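PDB 6M7L: putative non-ribosomal peptide synthetase from Actinomadura parvosata subsp. kistnae, which probably acts in non-ribosomal peptide synthesis through its condensation domain, a fold whose relatives join carrier-bound acyl or peptidyl groups to an acceptor amine. Local coordinates for residues 25-30 against 352-357. Numbering follows the deposited sequence.
Sequences TARQRR and PFERLA
Two helix starts far apart in the chain meet within the condensation domain, and E354 of helix 353-360 lies against the start of helix 26-34, touching A26, R27 and R30. The short helical pieces cross at 64° with axes 8.4 Å apart, close enough for the carbonyl oxygen A26 O to sit against the side-chain carbon E354 CB, 3.3 Å away. A26 CB also packs on P352 CB at 3.8 Å and lies near R355 N. E354 bends at chi2 (77°), which turns CD back over R27 CA. R27 is extended from CG to NE; E354 OE2 lies alongside its CB, CG and CD and meets NH2 in a salt bridge, whose modelled 2.3 Å is too short to trust in detail at this resolution. OE2 lies at the guanidinium edge, near its plane, while the carboxylate plane is turned 73° from it. R30 crosses E354 at about a right angle, CD over CG at 3.6 Å, and sends its guanidinium on to a salt bridge with E407. At the N-terminal end of helix 26-34, T25 and Q28 form a capping box, T25 OG1 accepting from Q28 N. As modelled, E354 probably pairs its charge with R27 and meets R30 through carbon contacts, R30's own charge being taken by E407.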
loop_
_atom_site.group_PDB
_atom_site.type_symbol
_atom_site.label_atom_id
_atom_site.label_comp_id
_atom_site.label_asym_id
_atom_site.label_seq_id
_atom_site.Cartn_x
_atom_site.Cartn_y
_atom_site.Cartn_z
ATOM N N THR A 25 -8.850 -24.825 12.457
ATOM C CA THR A 25 -7.541 -25.151 11.917
ATOM C C THR A 25 -6.574 -25.497 13.042
ATOM O O THR A 25 -6.856 -25.305 14.227
ATOM C CB THR A 25 -6.998 -23.987 11.086
ATOM O OG1 THR A 25 -6.753 -22.858 11.933
ATOM C CG2 THR A 25 -7.993 -23.597 10.004
ATOM N N ALA A 26 -5.414 -26.027 12.648
ATOM C CA ALA A 26 -4.382 -26.359 13.624
ATOM C C ALA A 26 -3.953 -25.127 14.409
ATOM O O ALA A 26 -3.797 -25.184 15.636
ATOM C CB ALA A 26 -3.180 -26.995 12.923
ATOM N N ARG A 27 -3.768 -23.998 13.721
ATOM C CA ARG A 27 -3.423 -22.763 14.415
ATOM C C ARG A 27 -4.559 -22.304 15.317
ATOM O O ARG A 27 -4.323 -21.906 16.463
ATOM C CB ARG A 27 -3.062 -21.672 13.410
ATOM C CG ARG A 27 -2.936 -20.305 14.049
ATOM C CD ARG A 27 -2.068 -19.371 13.238
ATOM N NE ARG A 27 -1.553 -18.300 14.080
ATOM C CZ ARG A 27 -0.439 -18.393 14.798
ATOM N NH1 ARG A 27 -0.040 -17.374 15.548
ATOM N NH2 ARG A 27 0.275 -19.510 14.765
ATOM N N GLN A 28 -5.797 -22.349 14.819
ATOM C CA GLN A 28 -6.940 -22.001 15.656
ATOM C C GLN A 28 -7.031 -22.915 16.871
ATOM O O GLN A 28 -7.356 -22.462 17.976
ATOM C CB GLN A 28 -8.230 -22.078 14.844
ATOM C CG GLN A 28 -8.408 -20.960 13.849
ATOM C CD GLN A 28 -9.727 -21.059 13.121
ATOM O OE1 GLN A 28 -10.092 -22.125 12.621
ATOM N NE2 GLN A 28 -10.457 -19.951 13.063
ATOM N N ARG A 29 -6.758 -24.207 16.678
ATOM C CA ARG A 29 -6.769 -25.150 17.790
ATOM C C ARG A 29 -5.797 -24.718 18.880
ATOM O O ARG A 29 -6.149 -24.676 20.065
ATOM C CB ARG A 29 -6.432 -26.552 17.278
ATOM C CG ARG A 29 -6.198 -27.590 18.360
ATOM C CD ARG A 29 -7.453 -27.868 19.164
ATOM N NE ARG A 29 -7.191 -28.844 20.218
ATOM C CZ ARG A 29 -8.071 -29.207 21.144
ATOM N NH1 ARG A 29 -9.287 -28.677 21.160
ATOM N NH2 ARG A 29 -7.730 -30.103 22.059
ATOM N N ARG A 30 -4.568 -24.370 18.494
ATOM C CA ARG A 30 -3.588 -23.945 19.488
ATOM C C ARG A 30 -3.962 -22.597 20.092
ATOM O O ARG A 30 -3.820 -22.393 21.304
ATOM C CB ARG A 30 -2.196 -23.889 18.864
ATOM C CG ARG A 30 -1.091 -23.687 19.882
ATOM C CD ARG A 30 0.286 -23.865 19.271
ATOM N NE ARG A 30 1.331 -23.662 20.266
ATOM C CZ ARG A 30 1.817 -22.473 20.602
ATOM N NH1 ARG A 30 1.359 -21.376 20.014
ATOM N NH2 ARG A 30 2.765 -22.378 21.525
ATOM N N PRO A 352 0.996 -27.800 9.048
ATOM C CA PRO A 352 1.002 -26.597 9.885
ATOM C C PRO A 352 1.904 -26.770 11.096
ATOM O O PRO A 352 2.035 -27.863 11.653
ATOM C CB PRO A 352 -0.467 -26.443 10.305
ATOM C CG PRO A 352 -1.242 -27.310 9.359
ATOM C CD PRO A 352 -0.326 -28.442 9.022
ATOM N N PHE A 353 2.533 -25.663 11.496
ATOM C CA PHE A 353 3.460 -25.703 12.623
ATOM C C PHE A 353 2.772 -26.191 13.891
ATOM O O PHE A 353 3.353 -26.963 14.663
ATOM C CB PHE A 353 4.075 -24.325 12.852
ATOM C CG PHE A 353 4.927 -24.246 14.083
ATOM C CD1 PHE A 353 6.197 -24.795 14.095
ATOM C CD2 PHE A 353 4.457 -23.628 15.231
ATOM C CE1 PHE A 353 6.983 -24.731 15.227
ATOM C CE2 PHE A 353 5.238 -23.560 16.367
ATOM C CZ PHE A 353 6.505 -24.109 16.363
ATOM N N GLU A 354 1.534 -25.751 14.123
ATOM C CA GLU A 354 0.822 -26.156 15.330
ATOM C C GLU A 354 0.509 -27.647 15.328
ATOM O O GLU A 354 0.503 -28.276 16.391
ATOM C CB GLU A 354 -0.460 -25.339 15.485
ATOM C CG GLU A 354 -0.233 -23.855 15.750
ATOM C CD GLU A 354 0.152 -23.075 14.504
ATOM O OE1 GLU A 354 0.276 -23.690 13.423
ATOM O OE2 GLU A 354 0.327 -21.843 14.605
ATOM N N ARG A 355 0.247 -28.230 14.155
ATOM C CA ARG A 355 0.045 -29.673 14.096
ATOM C C ARG A 355 1.358 -30.416 14.304
ATOM O O ARG A 355 1.402 -31.418 15.028
ATOM C CB ARG A 355 -0.593 -30.067 12.763
ATOM C CG ARG A 355 -0.876 -31.559 12.645
ATOM C CD ARG A 355 -1.766 -32.046 13.783
ATOM N NE ARG A 355 -1.697 -33.496 13.950
ATOM C CZ ARG A 355 -2.416 -34.185 14.832
ATOM N NH1 ARG A 355 -2.284 -35.502 14.914
ATOM N NH2 ARG A 355 -3.271 -33.559 15.631
ATOM N N LEU A 356 2.438 -29.940 13.678
ATOM C CA LEU A 356 3.753 -30.526 13.917
ATOM C C LEU A 356 4.129 -30.452 15.389
ATOM O O LEU A 356 4.711 -31.395 15.937
ATOM C CB LEU A 356 4.807 -29.821 13.063
ATOM C CG LEU A 356 6.262 -30.165 13.389
ATOM C CD1 LEU A 356 6.520 -31.648 13.179
ATOM C CD2 LEU A 356 7.222 -29.324 12.561
ATOM N N ALA A 357 3.801 -29.337 16.047
ATOM C CA ALA A 357 4.072 -29.208 17.475
ATOM C C ALA A 357 3.411 -30.335 18.258
ATOM O O ALA A 357 4.056 -30.996 19.078
ATOM C CB ALA A 357 3.598 -27.844 17.977
#